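Local coordinates for initiator protein NS1 (Human bocavirus, PDB 4KW3), which probably binds the viral replication origin and nicks one DNA strand through this N-terminal nuclease domain, thereby initiating rolling-circle replication, at residues V7-S12 with N266-G271; T17-F22 with Q186-R191; A36-G41 with R72-V77; R100-V105 with L246-P251. All coordinates share one frame; numbering follows the deposited sequence.

Contact 1. Residues V7-S12 with N266-G271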
loop_
_atom_site.group_PDB
_atom_site.type_symbol
_atom_site.label_atom_id
_atom_site.label_comp_id
_atom_site.label_asym_id
_atom_site.label_seq_id
_atom_site.Cartn_x
_atom_site.Cartn_y
_atom_site.Cartn_z
ATOM N N VAL A 7 -8.799 -13.664 11.399
ATOM C CA VAL A 7 -8.404 -12.376 11.968
ATOM C C VAL A 7 -7.033 -12.409 12.704
ATOM O O VAL A 7 -6.780 -13.281 13.522
ATOM C CB VAL A 7 -9.548 -11.867 12.874
ATOM C CG1 VAL A 7 -9.051 -11.277 14.154
ATOM C CG2 VAL A 7 -10.453 -10.901 12.109
ATOM N N ILE A 8 -6.159 -11.451 12.412
ATOM C CA ILE A 8 -4.844 -11.379 13.049
ATOM C C ILE A 8 -5.008 -11.035 14.530
ATOM O O ILE A 8 -5.829 -10.187 14.885
ATOM C CB ILE A 8 -3.911 -10.352 12.343
ATOM C CG1 ILE A 8 -2.521 -10.367 12.963
ATOM C CG2 ILE A 8 -4.493 -8.917 12.377
ATOM C CD1 ILE A 8 -1.518 -9.443 12.234
ATOM N N ARG A 9 -4.268 -11.723 15.402
ATOM C CA ARG A 9 -4.486 -11.586 16.845
ATOM C C ARG A 9 -3.250 -11.153 17.595
ATOM O O ARG A 9 -3.314 -10.814 18.780
ATOM C CB ARG A 9 -5.012 -12.890 17.435
ATOM C CG ARG A 9 -6.442 -13.185 17.073
ATOM C CD ARG A 9 -6.870 -14.602 17.451
ATOM N NE ARG A 9 -8.268 -14.791 17.050
ATOM C CZ ARG A 9 -9.315 -14.365 17.756
ATOM N NH1 ARG A 9 -9.136 -13.749 18.922
ATOM N NH2 ARG A 9 -10.541 -14.565 17.304
ATOM N N ALA A 10 -2.131 -11.125 16.880
ATOM C CA ALA A 10 -0.850 -10.834 17.490
ATOM C C ALA A 10 0.090 -10.103 16.535
ATOM O O ALA A 10 0.102 -10.376 15.329
ATOM C CB ALA A 10 -0.223 -12.132 17.964
ATOM N N PHE A 11 0.920 -9.217 17.075
ATOM C CA PHE A 11 1.839 -8.461 16.231
ATOM C C PHE A 11 3.201 -8.253 16.895
ATOM O O PHE A 11 3.286 -7.576 17.909
ATOM C CB PHE A 11 1.236 -7.097 15.846
ATOM C CG PHE A 11 1.812 -6.524 14.575
ATOM C CD1 PHE A 11 3.072 -5.926 14.570
ATOM C CD2 PHE A 11 1.095 -6.599 13.373
ATOM C CE1 PHE A 11 3.619 -5.417 13.400
ATOM C CE2 PHE A 11 1.618 -6.071 12.200
ATOM C CZ PHE A 11 2.896 -5.483 12.214
ATOM N N SER A 12 4.255 -8.808 16.287
ATOM C CA SER A 12 5.625 -8.748 16.819
ATOM C C SER A 12 6.121 -7.354 17.169
ATOM O O SER A 12 6.014 -6.424 16.366
ATOM C CB SER A 12 6.601 -9.362 15.817
ATOM O OG SER A 12 6.430 -10.763 15.749
ATOM N N ASN A 266 -14.763 -5.994 18.251
ATOM C CA ASN A 266 -15.612 -6.613 19.265
ATOM C C ASN A 266 -14.990 -7.717 20.129
ATOM O O ASN A 266 -15.221 -7.748 21.328
ATOM C CB ASN A 266 -16.933 -7.088 18.646
ATOM C CG ASN A 266 -17.676 -5.967 17.923
ATOM O OD1 ASN A 266 -17.932 -6.051 16.720
ATOM N ND2 ASN A 266 -18.029 -4.915 18.656
ATOM N N GLU A 267 -14.207 -8.608 19.524
ATOM C CA GLU A 267 -13.685 -9.783 20.217
ATOM C C GLU A 267 -12.214 -9.662 20.560
ATOM O O GLU A 267 -11.765 -10.120 21.610
ATOM C CB GLU A 267 -13.848 -11.011 19.338
ATOM C CG GLU A 267 -15.195 -11.059 18.673
ATOM C CD GLU A 267 -15.367 -12.296 17.833
ATOM O OE1 GLU A 267 -14.424 -13.133 17.820
ATOM O OE2 GLU A 267 -16.432 -12.409 17.178
ATOM N N VAL A 268 -11.450 -9.075 19.658
ATOM C CA VAL A 268 -10.008 -9.120 19.803
ATOM C C VAL A 268 -9.418 -7.919 20.544
ATOM O O VAL A 268 -8.799 -8.071 21.581
ATOM C CB VAL A 268 -9.342 -9.250 18.456
ATOM C CG1 VAL A 268 -7.835 -9.456 18.653
ATOM C CG2 VAL A 268 -9.981 -10.404 17.696
ATOM N N ILE A 269 -9.613 -6.728 19.994
ATOM C CA ILE A 269 -9.016 -5.532 20.555
ATOM C C ILE A 269 -9.965 -4.338 20.560
ATOM O O ILE A 269 -9.812 -3.422 19.760
ATOM C CB ILE A 269 -7.749 -5.129 19.786
ATOM C CG1 ILE A 269 -7.972 -5.283 18.285
ATOM C CG2 ILE A 269 -6.578 -5.983 20.211
ATOM C CD1 ILE A 269 -7.154 -4.333 17.445
ATOM N N PRO A 270 -10.945 -4.339 21.470
ATOM C CA PRO A 270 -11.892 -3.224 21.625
ATOM C C PRO A 270 -11.183 -1.925 21.939
ATOM O O PRO A 270 -10.085 -1.931 22.502
ATOM C CB PRO A 270 -12.725 -3.647 22.832
ATOM C CG PRO A 270 -12.645 -5.164 22.808
ATOM C CD PRO A 270 -11.242 -5.450 22.390
ATOM N N GLY A 271 -11.804 -0.817 21.566
ATOM C CA GLY A 271 -11.194 0.484 21.755
ATOM C C GLY A 271 -10.199 0.777 20.647
ATOM O O GLY A 271 -9.424 1.716 20.768
#
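Residues 7-12 run as an irregular loop toward strand 15-21. Residues 266-271 carry the last turn of helix 257-268 and the tail that follows it. The backbones stay well apart; the nearest CA atoms, of R9 and V268, are 6.7 Å from each other. The place is the surface of the origin-binding nuclease domain, where the start and the end of the modelled chain meet. The helix closes with a wider pi-type turn at 266-268, and I269 is the first residue to leave helical angles. V268 carries the contact. Its CG1 is anti to the backbone N (chi1 -174°), which leaves CG2 beside that N and turned to the loop. V7 reaches it tip to tip, CG1 to V268 CG2 at 3.8 Å. The extended chain of R9 crosses V268 at about a right angle, so that V268 CG2 lies over one face of the guanidinium. E267 comes to the edge of the same group, with its carboxylate plane turned 37° from it. No hydrogen bond or salt bridge joins the segments. Outside them, I8 N bonds to the hydroxyl of Y260, and V7 also rests on Y260, T263 and L264 of helix 257-268. The tail is tied to helix 204-212 through R206 and K209. The charged pair stays loose, with R9 NH2 4.2 Å from E267 OE1.

Contact 2. Residues T17-F22 with Q186-R191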
loop_
_atom_site.group_PDB
_atom_site.type_symbol
_atom_site.label_atom_id
_atom_site.label_comp_id
_atom_site.label_asym_id
_atom_site.label_seq_id
_atom_site.Cartn_x
_atom_site.Cartn_y
_atom_site.Cartn_z
ATOM N N THR A 17 5.895 2.195 11.958
ATOM C CA THR A 17 5.017 2.505 10.836
ATOM C C THR A 17 5.682 3.501 9.890
ATOM O O THR A 17 6.201 4.549 10.318
ATOM C CB THR A 17 3.651 3.019 11.340
ATOM O OG1 THR A 17 3.056 2.017 12.178
ATOM C CG2 THR A 17 2.692 3.351 10.157
ATOM N N TYR A 18 5.708 3.152 8.606
ATOM C CA TYR A 18 6.287 4.033 7.587
ATOM C C TYR A 18 5.244 4.469 6.555
ATOM O O TYR A 18 4.241 3.776 6.317
ATOM C CB TYR A 18 7.424 3.333 6.844
ATOM C CG TYR A 18 8.605 2.918 7.699
ATOM C CD1 TYR A 18 8.613 1.701 8.370
ATOM C CD2 TYR A 18 9.728 3.729 7.803
ATOM C CE1 TYR A 18 9.706 1.305 9.126
ATOM C CE2 TYR A 18 10.805 3.356 8.564
ATOM C CZ TYR A 18 10.795 2.141 9.228
ATOM O OH TYR A 18 11.890 1.780 10.003
ATOM N N VAL A 19 5.503 5.608 5.922
ATOM C CA VAL A 19 4.723 6.009 4.767
ATOM C C VAL A 19 5.636 6.170 3.561
ATOM O O VAL A 19 6.581 6.969 3.574
ATOM C CB VAL A 19 3.934 7.316 4.988
ATOM C CG1 VAL A 19 3.187 7.683 3.689
ATOM C CG2 VAL A 19 2.947 7.139 6.105
ATOM N N PHE A 20 5.337 5.395 2.523
ATOM C CA PHE A 20 6.022 5.483 1.247
ATOM C C PHE A 20 5.167 6.300 0.288
ATOM O O PHE A 20 3.986 6.033 0.155
ATOM C CB PHE A 20 6.246 4.078 0.669
ATOM C CG PHE A 20 6.581 4.082 -0.797
ATOM C CD1 PHE A 20 7.885 4.293 -1.222
ATOM C CD2 PHE A 20 5.589 3.890 -1.755
ATOM C CE1 PHE A 20 8.195 4.314 -2.568
ATOM C CE2 PHE A 20 5.897 3.907 -3.107
ATOM C CZ PHE A 20 7.204 4.112 -3.514
ATOM N N LYS A 21 5.755 7.311 -0.349
ATOM C CA LYS A 21 5.085 8.108 -1.384
ATOM C C LYS A 21 5.638 7.723 -2.755
ATOM O O LYS A 21 6.844 7.798 -2.970
ATOM C CB LYS A 21 5.358 9.594 -1.178
ATOM C CG LYS A 21 4.233 10.399 -0.585
ATOM C CD LYS A 21 4.458 11.903 -0.828
ATOM C CE LYS A 21 5.562 12.495 0.069
ATOM N NZ LYS A 21 5.043 13.234 1.267
ATOM N N PHE A 22 4.783 7.308 -3.685
ATOM C CA PHE A 22 5.255 7.051 -5.046
ATOM C C PHE A 22 5.842 8.343 -5.678
ATOM O O PHE A 22 5.150 9.347 -5.841
ATOM C CB PHE A 22 4.121 6.482 -5.903
ATOM C CG PHE A 22 4.594 5.866 -7.178
ATOM C CD1 PHE A 22 4.794 6.641 -8.302
ATOM C CD2 PHE A 22 4.861 4.512 -7.247
ATOM C CE1 PHE A 22 5.250 6.070 -9.472
ATOM C CE2 PHE A 22 5.313 3.939 -8.416
ATOM C CZ PHE A 22 5.508 4.721 -9.528
ATOM N N GLN A 186 8.987 8.061 5.042
ATOM C CA GLN A 186 9.037 8.662 6.369
ATOM C C GLN A 186 8.536 7.696 7.410
ATOM O O GLN A 186 7.694 6.845 7.110
ATOM C CB GLN A 186 8.249 9.972 6.410
ATOM C CG GLN A 186 8.842 11.032 5.480
ATOM C CD GLN A 186 8.259 12.400 5.702
ATOM O OE1 GLN A 186 8.275 12.904 6.817
ATOM N NE2 GLN A 186 7.737 13.010 4.647
ATOM N N ILE A 187 9.093 7.789 8.616
ATOM C CA ILE A 187 8.587 7.005 9.734
ATOM C C ILE A 187 7.554 7.855 10.502
ATOM O O ILE A 187 7.735 9.055 10.665
ATOM C CB ILE A 187 9.746 6.540 10.647
ATOM C CG1 ILE A 187 9.270 5.532 11.694
ATOM C CG2 ILE A 187 10.468 7.712 11.318
ATOM C CD1 ILE A 187 10.413 4.672 12.249
ATOM N N LEU A 188 6.460 7.248 10.956
ATOM C CA LEU A 188 5.513 7.975 11.800
ATOM C C LEU A 188 5.981 8.090 13.239
ATOM O O LEU A 188 6.214 7.091 13.915
ATOM C CB LEU A 188 4.128 7.344 11.788
ATOM C CG LEU A 188 3.448 7.318 10.427
ATOM C CD1 LEU A 188 1.988 6.954 10.620
ATOM C CD2 LEU A 188 3.636 8.656 9.719
ATOM N N GLN A 189 6.007 9.315 13.735
ATOM C CA GLN A 189 6.410 9.569 15.098
ATOM C C GLN A 189 5.278 10.250 15.859
ATOM O O GLN A 189 4.385 10.831 15.253
ATOM C CB GLN A 189 7.673 10.429 15.084
ATOM C CG GLN A 189 8.859 9.676 14.480
ATOM C CD GLN A 189 10.183 10.405 14.636
ATOM O OE1 GLN A 189 11.013 10.033 15.466
ATOM N NE2 GLN A 189 10.392 11.433 13.829
ATOM N N TYR A 190 5.290 10.117 17.183
ATOM C CA TYR A 190 4.358 10.832 18.054
ATOM C C TYR A 190 5.047 11.456 19.266
ATOM O O TYR A 190 6.208 11.175 19.542
ATOM C CB TYR A 190 3.233 9.923 18.522
ATOM C CG TYR A 190 3.667 8.889 19.520
ATOM C CD1 TYR A 190 4.253 7.704 19.106
ATOM C CD2 TYR A 190 3.483 9.095 20.885
ATOM C CE1 TYR A 190 4.647 6.743 20.024
ATOM C CE2 TYR A 190 3.872 8.139 21.812
ATOM C CZ TYR A 190 4.455 6.964 21.376
ATOM O OH TYR A 190 4.850 6.004 22.285
ATOM N N ARG A 191 4.326 12.323 19.967
ATOM C CA ARG A 191 4.770 12.861 21.263
ATOM C C ARG A 191 4.013 12.258 22.457
ATOM O O ARG A 191 2.817 11.958 22.355
ATOM C CB ARG A 191 4.654 14.377 21.309
ATOM C CG ARG A 191 5.351 15.043 20.174
ATOM C CD ARG A 191 6.551 15.798 20.664
ATOM N NE ARG A 191 7.228 16.469 19.564
ATOM C CZ ARG A 191 8.405 17.063 19.685
ATOM N NH1 ARG A 191 9.025 17.070 20.859
ATOM N NH2 ARG A 191 8.962 17.656 18.640
HETATM O O HOH W 1 6.337 4.376 13.772
#
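This is an antiparallel strand pairing in the central sheet of the Rep-type (HUH) nuclease fold, between strand 15-21 and strand 185-191. Y18 and I187 form a non-hydrogen-bonded pair, with CA atoms 4.3 Å apart. V19 and Q186 form the hydrogen-bonded pair beside it. V19 N gives to Q186 O at 2.8 Å, nearly along the C=O axis, and Q186 N gives back to V19 O. A third bond, L188 N to T17 O at 2.8 Å, is almost straight (173°). A water bridges T17 N and L188 O. Y18 and I187 lie side by side and point the same way. CG1 of I187 is anti to the backbone N (chi1 -171°) and sits 4.1 Å above one face of the Y18 ring, toward its rim. CD1 of I187 is 3.9 Å from Y18 CE2. L188 forks over the other strand: its CD1 meets T17 CG2 at 3.7 Å, and its CD2 meets V19 CG2 at 4.0 Å. The polar ends of T17 and Y18 bond to T201 OG1 and A130 O. V19 packs on H117, a predicted metal ligand of the RCR-2 motif. The other edge of strand 15-21 pairs with strand 114-122, while Y18 and F20 face helix 134-149, where F137 meets the Y18 ring edge-to-face.

Contact 3. Residues A36-G41 with R72-V77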
loop_
_atom_site.group_PDB
_atom_site.type_symbol
_atom_site.label_atom_id
_atom_site.label_comp_id
_atom_site.label_asym_id
_atom_site.label_seq_id
_atom_site.Cartn_x
_atom_site.Cartn_y
_atom_site.Cartn_z
ATOM N N ALA A 36 -0.097 0.554 -16.977
ATOM C CA ALA A 36 0.732 -0.227 -17.879
ATOM C C ALA A 36 2.034 -0.694 -17.213
ATOM O O ALA A 36 2.408 -1.874 -17.316
ATOM C CB ALA A 36 1.029 0.585 -19.143
ATOM N N LEU A 37 2.710 0.231 -16.529
ATOM C CA LEU A 37 3.985 -0.067 -15.872
ATOM C C LEU A 37 3.848 -1.080 -14.721
ATOM O O LEU A 37 4.714 -1.934 -14.533
ATOM C CB LEU A 37 4.666 1.221 -15.403
ATOM C CG LEU A 37 5.315 2.128 -16.458
ATOM C CD1 LEU A 37 5.688 3.491 -15.859
ATOM C CD2 LEU A 37 6.534 1.476 -17.096
ATOM N N LEU A 38 2.769 -0.975 -13.943
ATOM C CA LEU A 38 2.598 -1.830 -12.768
ATOM C C LEU A 38 1.595 -2.971 -12.941
ATOM O O LEU A 38 1.702 -4.000 -12.272
ATOM C CB LEU A 38 2.180 -0.996 -11.549
ATOM C CG LEU A 38 3.103 0.170 -11.215
ATOM C CD1 LEU A 38 2.611 0.878 -9.971
ATOM C CD2 LEU A 38 4.548 -0.300 -11.057
ATOM N N ALA A 39 0.625 -2.797 -13.834
ATOM C CA ALA A 39 -0.490 -3.739 -13.930
ATOM C C ALA A 39 -0.806 -4.039 -15.385
ATOM O O ALA A 39 -1.966 -3.950 -15.825
ATOM C CB ALA A 39 -1.717 -3.175 -13.221
ATOM N N HIS A 40 0.234 -4.366 -16.142
ATOM C CA HIS A 40 0.028 -4.651 -17.538
ATOM C C HIS A 40 -0.962 -5.808 -17.687
ATOM O O HIS A 40 -0.836 -6.835 -17.010
ATOM C CB HIS A 40 1.341 -4.969 -18.233
ATOM C CG HIS A 40 1.189 -5.155 -19.703
ATOM N ND1 HIS A 40 0.387 -4.334 -20.470
ATOM C CD2 HIS A 40 1.690 -6.089 -20.544
ATOM C CE1 HIS A 40 0.427 -4.739 -21.726
ATOM N NE2 HIS A 40 1.208 -5.803 -21.795
ATOM N N GLY A 41 -1.973 -5.608 -18.536
ATOM C CA GLY A 41 -3.051 -6.568 -18.703
ATOM C C GLY A 41 -4.389 -6.092 -18.141
ATOM O O GLY A 41 -5.415 -6.761 -18.299
ATOM N N ARG A 72 -4.936 -7.600 -9.048
ATOM C CA ARG A 72 -4.125 -7.280 -10.206
ATOM C C ARG A 72 -4.062 -5.790 -10.524
ATOM O O ARG A 72 -3.273 -5.380 -11.376
ATOM C CB ARG A 72 -4.682 -7.997 -11.451
ATOM C CG ARG A 72 -4.841 -9.505 -11.360
ATOM C CD ARG A 72 -5.713 -10.040 -12.522
ATOM N NE ARG A 72 -5.314 -9.507 -13.831
ATOM C CZ ARG A 72 -6.124 -8.870 -14.681
ATOM N NH1 ARG A 72 -7.402 -8.677 -14.386
ATOM N NH2 ARG A 72 -5.654 -8.425 -15.838
ATOM N N HIS A 73 -4.934 -4.983 -9.929
ATOM C CA HIS A 73 -4.920 -3.563 -10.288
ATOM C C HIS A 73 -3.663 -2.910 -9.712
ATOM O O HIS A 73 -3.044 -3.450 -8.792
ATOM C CB HIS A 73 -6.173 -2.842 -9.816
ATOM C CG HIS A 73 -6.312 -2.798 -8.327
ATOM N ND1 HIS A 73 -6.931 -3.798 -7.606
ATOM C CD2 HIS A 73 -5.894 -1.883 -7.420
ATOM C CE1 HIS A 73 -6.908 -3.493 -6.325
ATOM N NE2 HIS A 73 -6.274 -2.342 -6.183
ATOM N N PHE A 74 -3.298 -1.752 -10.251
ATOM C CA PHE A 74 -1.964 -1.219 -10.015
ATOM C C PHE A 74 -1.690 -0.958 -8.538
ATOM O O PHE A 74 -0.594 -1.228 -8.055
ATOM C CB PHE A 74 -1.679 0.019 -10.873
ATOM C CG PHE A 74 -2.359 1.280 -10.395
ATOM C CD1 PHE A 74 -3.701 1.508 -10.667
ATOM C CD2 PHE A 74 -1.641 2.257 -9.704
ATOM C CE1 PHE A 74 -4.324 2.681 -10.255
ATOM C CE2 PHE A 74 -2.263 3.432 -9.270
ATOM C CZ PHE A 74 -3.603 3.648 -9.549
ATOM N N GLY A 75 -2.703 -0.500 -7.820
ATOM C CA GLY A 75 -2.580 -0.289 -6.394
ATOM C C GLY A 75 -2.307 -1.581 -5.660
ATOM O O GLY A 75 -1.549 -1.604 -4.697
ATOM N N ALA A 76 -2.924 -2.668 -6.108
ATOM C CA ALA A 76 -2.659 -3.947 -5.479
ATOM C C ALA A 76 -1.218 -4.398 -5.741
ATOM O O ALA A 76 -0.548 -4.912 -4.838
ATOM C CB ALA A 76 -3.666 -5.002 -5.933
ATOM N N VAL A 77 -0.728 -4.154 -6.953
ATOM C CA VAL A 77 0.636 -4.525 -7.313
ATOM C C VAL A 77 1.661 -3.715 -6.511
ATOM O O VAL A 77 2.622 -4.275 -5.969
ATOM C CB VAL A 77 0.878 -4.322 -8.822
ATOM C CG1 VAL A 77 2.341 -4.650 -9.216
ATOM C CG2 VAL A 77 -0.085 -5.178 -9.610
#
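The end of helix 31-38 meets the start of helix 74-94 in a buried corner of the domain. A39, the first residue past the first helix, comes nearest, its CA 4.9 Å from that of F74. Its CB points into the turn before the second helix, 3.3 Å from R72 O and 4.0 Å from F74 CB. L38 CB also touches F74 CB at 4.0 Å. The F74 ring is carried away from this point, because CG takes the crowded position between backbone N and carbonyl carbon (chi1 76°). The L38 CD1 methyl lies near the ring's edge. V77, one turn on, sets both methyls against the L38 carbonyl, with CG1 3.2 Å from L38 O. The second helix starts with H73 at the N-cap position. H73 O accepts from V77 N at 3.0 Å, and its imidazole bonds to S243 OG. Helix 74-94 packs on the sheet that carries the predicted metal site; the F74 side chain is about 10 Å from that of E108. At the outer end the R72 chain bends at chi3 (47°). This brings NH2 within 3.0 Å of G41 O, in the guanidinium plane, but the hydrogen bond is weak at 121°. NH1 of R72 bonds to S68 O.

Contact 4. Residues R100-V105 with L246-P251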
loop_
_atom_site.group_PDB
_atom_site.type_symbol
_atom_site.label_atom_id
_atom_site.label_comp_id
_atom_site.label_asym_id
_atom_site.label_seq_id
_atom_site.Cartn_x
_atom_site.Cartn_y
_atom_site.Cartn_z
ATOM N N ARG A 100 11.646 -13.571 10.959
ATOM C CA ARG A 100 10.472 -13.593 11.822
ATOM C C ARG A 100 9.996 -12.180 12.052
ATOM O O ARG A 100 10.622 -11.414 12.792
ATOM C CB ARG A 100 10.762 -14.257 13.170
ATOM C CG ARG A 100 11.271 -15.677 13.070
ATOM C CD ARG A 100 11.410 -16.324 14.437
ATOM N NE ARG A 100 12.005 -17.652 14.319
ATOM C CZ ARG A 100 11.314 -18.774 14.140
ATOM N NH1 ARG A 100 9.987 -18.735 14.056
ATOM N NH2 ARG A 100 11.955 -19.932 14.042
ATOM N N CYS A 101 8.874 -11.845 11.432
ATOM C CA CYS A 101 8.299 -10.515 11.559
ATOM C C CYS A 101 6.818 -10.497 11.227
ATOM O O CYS A 101 6.299 -11.402 10.598
ATOM C CB CYS A 101 9.014 -9.564 10.612
ATOM S SG CYS A 101 8.980 -10.180 8.945
ATOM N N ASP A 102 6.135 -9.447 11.644
ATOM C CA ASP A 102 4.785 -9.235 11.179
ATOM C C ASP A 102 4.769 -8.005 10.299
ATOM O O ASP A 102 5.450 -7.011 10.592
ATOM C CB ASP A 102 3.800 -9.109 12.343
ATOM C CG ASP A 102 3.540 -10.440 13.035
ATOM O OD1 ASP A 102 2.934 -11.323 12.384
ATOM O OD2 ASP A 102 3.904 -10.593 14.230
ATOM N N ILE A 103 4.024 -8.088 9.199
ATOM C CA ILE A 103 3.977 -6.988 8.242
ATOM C C ILE A 103 2.553 -6.748 7.743
ATOM O O ILE A 103 1.897 -7.667 7.245
ATOM C CB ILE A 103 4.883 -7.281 7.018
ATOM C CG1 ILE A 103 6.339 -7.473 7.460
ATOM C CG2 ILE A 103 4.770 -6.160 5.966
ATOM C CD1 ILE A 103 7.197 -8.150 6.438
ATOM N N ILE A 104 2.080 -5.511 7.881
ATOM C CA ILE A 104 0.874 -5.074 7.184
ATOM C C ILE A 104 1.238 -3.952 6.203
ATOM O O ILE A 104 2.025 -3.052 6.545
ATOM C CB ILE A 104 -0.199 -4.588 8.148
ATOM C CG1 ILE A 104 -0.653 -5.745 9.052
ATOM C CG2 ILE A 104 -1.380 -3.954 7.356
ATOM C CD1 ILE A 104 -1.464 -5.305 10.293
ATOM N N VAL A 105 0.695 -4.025 4.985
ATOM C CA VAL A 105 0.892 -2.983 3.981
ATOM C C VAL A 105 -0.467 -2.620 3.401
ATOM O O VAL A 105 -1.297 -3.496 3.123
ATOM C CB VAL A 105 1.897 -3.394 2.835
ATOM C CG1 VAL A 105 1.974 -2.327 1.744
ATOM C CG2 VAL A 105 3.289 -3.626 3.371
ATOM N N LEU A 246 -2.537 -5.846 2.497
ATOM C CA LEU A 246 -1.862 -7.129 2.718
ATOM C C LEU A 246 -1.566 -7.337 4.192
ATOM O O LEU A 246 -0.968 -6.478 4.845
ATOM C CB LEU A 246 -0.579 -7.219 1.907
ATOM C CG LEU A 246 -0.785 -7.418 0.403
ATOM C CD1 LEU A 246 0.544 -7.310 -0.339
ATOM C CD2 LEU A 246 -1.440 -8.781 0.153
ATOM N N ILE A 247 -2.039 -8.456 4.730
ATOM C CA ILE A 247 -1.705 -8.838 6.092
ATOM C C ILE A 247 -0.810 -10.080 6.040
ATOM O O ILE A 247 -1.256 -11.164 5.665
ATOM C CB ILE A 247 -2.959 -9.116 6.928
ATOM C CG1 ILE A 247 -3.938 -7.954 6.795
ATOM C CG2 ILE A 247 -2.592 -9.348 8.403
ATOM C CD1 ILE A 247 -5.280 -8.212 7.415
ATOM N N ASN A 248 0.452 -9.903 6.411
ATOM C CA ASN A 248 1.439 -10.974 6.378
ATOM C C ASN A 248 1.411 -11.772 5.089
ATOM O O ASN A 248 1.430 -13.010 5.110
ATOM C CB ASN A 248 1.290 -11.881 7.605
ATOM C CG ASN A 248 1.921 -11.268 8.864
ATOM O OD1 ASN A 248 2.941 -10.579 8.790
ATOM N ND2 ASN A 248 1.304 -11.499 10.011
ATOM N N GLY A 249 1.310 -11.054 3.972
ATOM C CA GLY A 249 1.349 -11.668 2.657
ATOM C C GLY A 249 -0.026 -11.974 2.062
ATOM O O GLY A 249 -0.167 -12.113 0.849
ATOM N N LEU A 250 -1.040 -12.101 2.910
ATOM C CA LEU A 250 -2.382 -12.416 2.420
ATOM C C LEU A 250 -3.286 -11.186 2.295
ATOM O O LEU A 250 -3.345 -10.338 3.191
ATOM C CB LEU A 250 -3.041 -13.481 3.306
ATOM C CG LEU A 250 -2.228 -14.783 3.444
ATOM C CD1 LEU A 250 -3.022 -15.834 4.197
ATOM C CD2 LEU A 250 -1.727 -15.331 2.092
ATOM N N PRO A 251 -3.975 -11.070 1.158
ATOM C CA PRO A 251 -4.908 -9.950 0.963
ATOM C C PRO A 251 -6.137 -10.037 1.847
ATOM O O PRO A 251 -6.695 -11.107 2.027
ATOM C CB PRO A 251 -5.312 -10.089 -0.504
ATOM C CG PRO A 251 -5.097 -11.550 -0.821
ATOM C CD PRO A 251 -3.875 -11.936 -0.028
#
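N248 holds CG anti to its carbonyl carbon and beside the backbone N (chi1 -79°), and D102 does the same (chi1 -73°). The two side chains then cross obliquely, and the N248 amide reaches two neighbouring residues of strand 101-109. N248 OD1 accepts from I103 N at 2.7 Å, with the donor above the carbonyl plane. N248 ND2 gives to the anti lone pair of D102 OD1 at 2.9 Å. The amide and carboxylate planes are 43° apart. OD2 of D102 takes a bond from S12 N. N248 N also gives to I103 O at 2.8 Å, so this residue extends the pairing by three bonds. Behind it, strands 101-109 and 241-247 form an antiparallel ladder in the sheet. V105 and L246 are the hydrogen-bonded pair: L246 N gives to V105 O at 2.7 Å, and V105 N gives to L246 O at 3.0 Å. I104 and I247 are the non-hydrogen-bonded pair. They lie side by side, with I104 CG1 4.1 Å from I247 CG2, and both rest on F208 of helix 204-212. On the face of V105 lies helix 74-94. N248 and G249 are the corner residues of a type I' turn from I247 to L250, closed by L250 N to I247 O at 2.9 Å.

Overall arrangement
Contact 3 is the buried one, contacts 2 and 4 are partly buried, and contact 1 lies on the surface. Contacts 2 and 4 belong to one sheet. Strand 114-122 stands between strands 15-21 and 101-109, and the two contacts lie on the far sides of those strands. Both rest on backbone hydrogen bonds, but contact 4 adds a side-chain amide. Contacts 1 and 3 join helix ends and loops by apolar touches, with an arginine at the margin of each. Contact 1 touches contact 4 through the 7-12 loop, where F11 packs on I104. Contacts 1 and 3 lie farthest apart, with centres about 31 Å from each other.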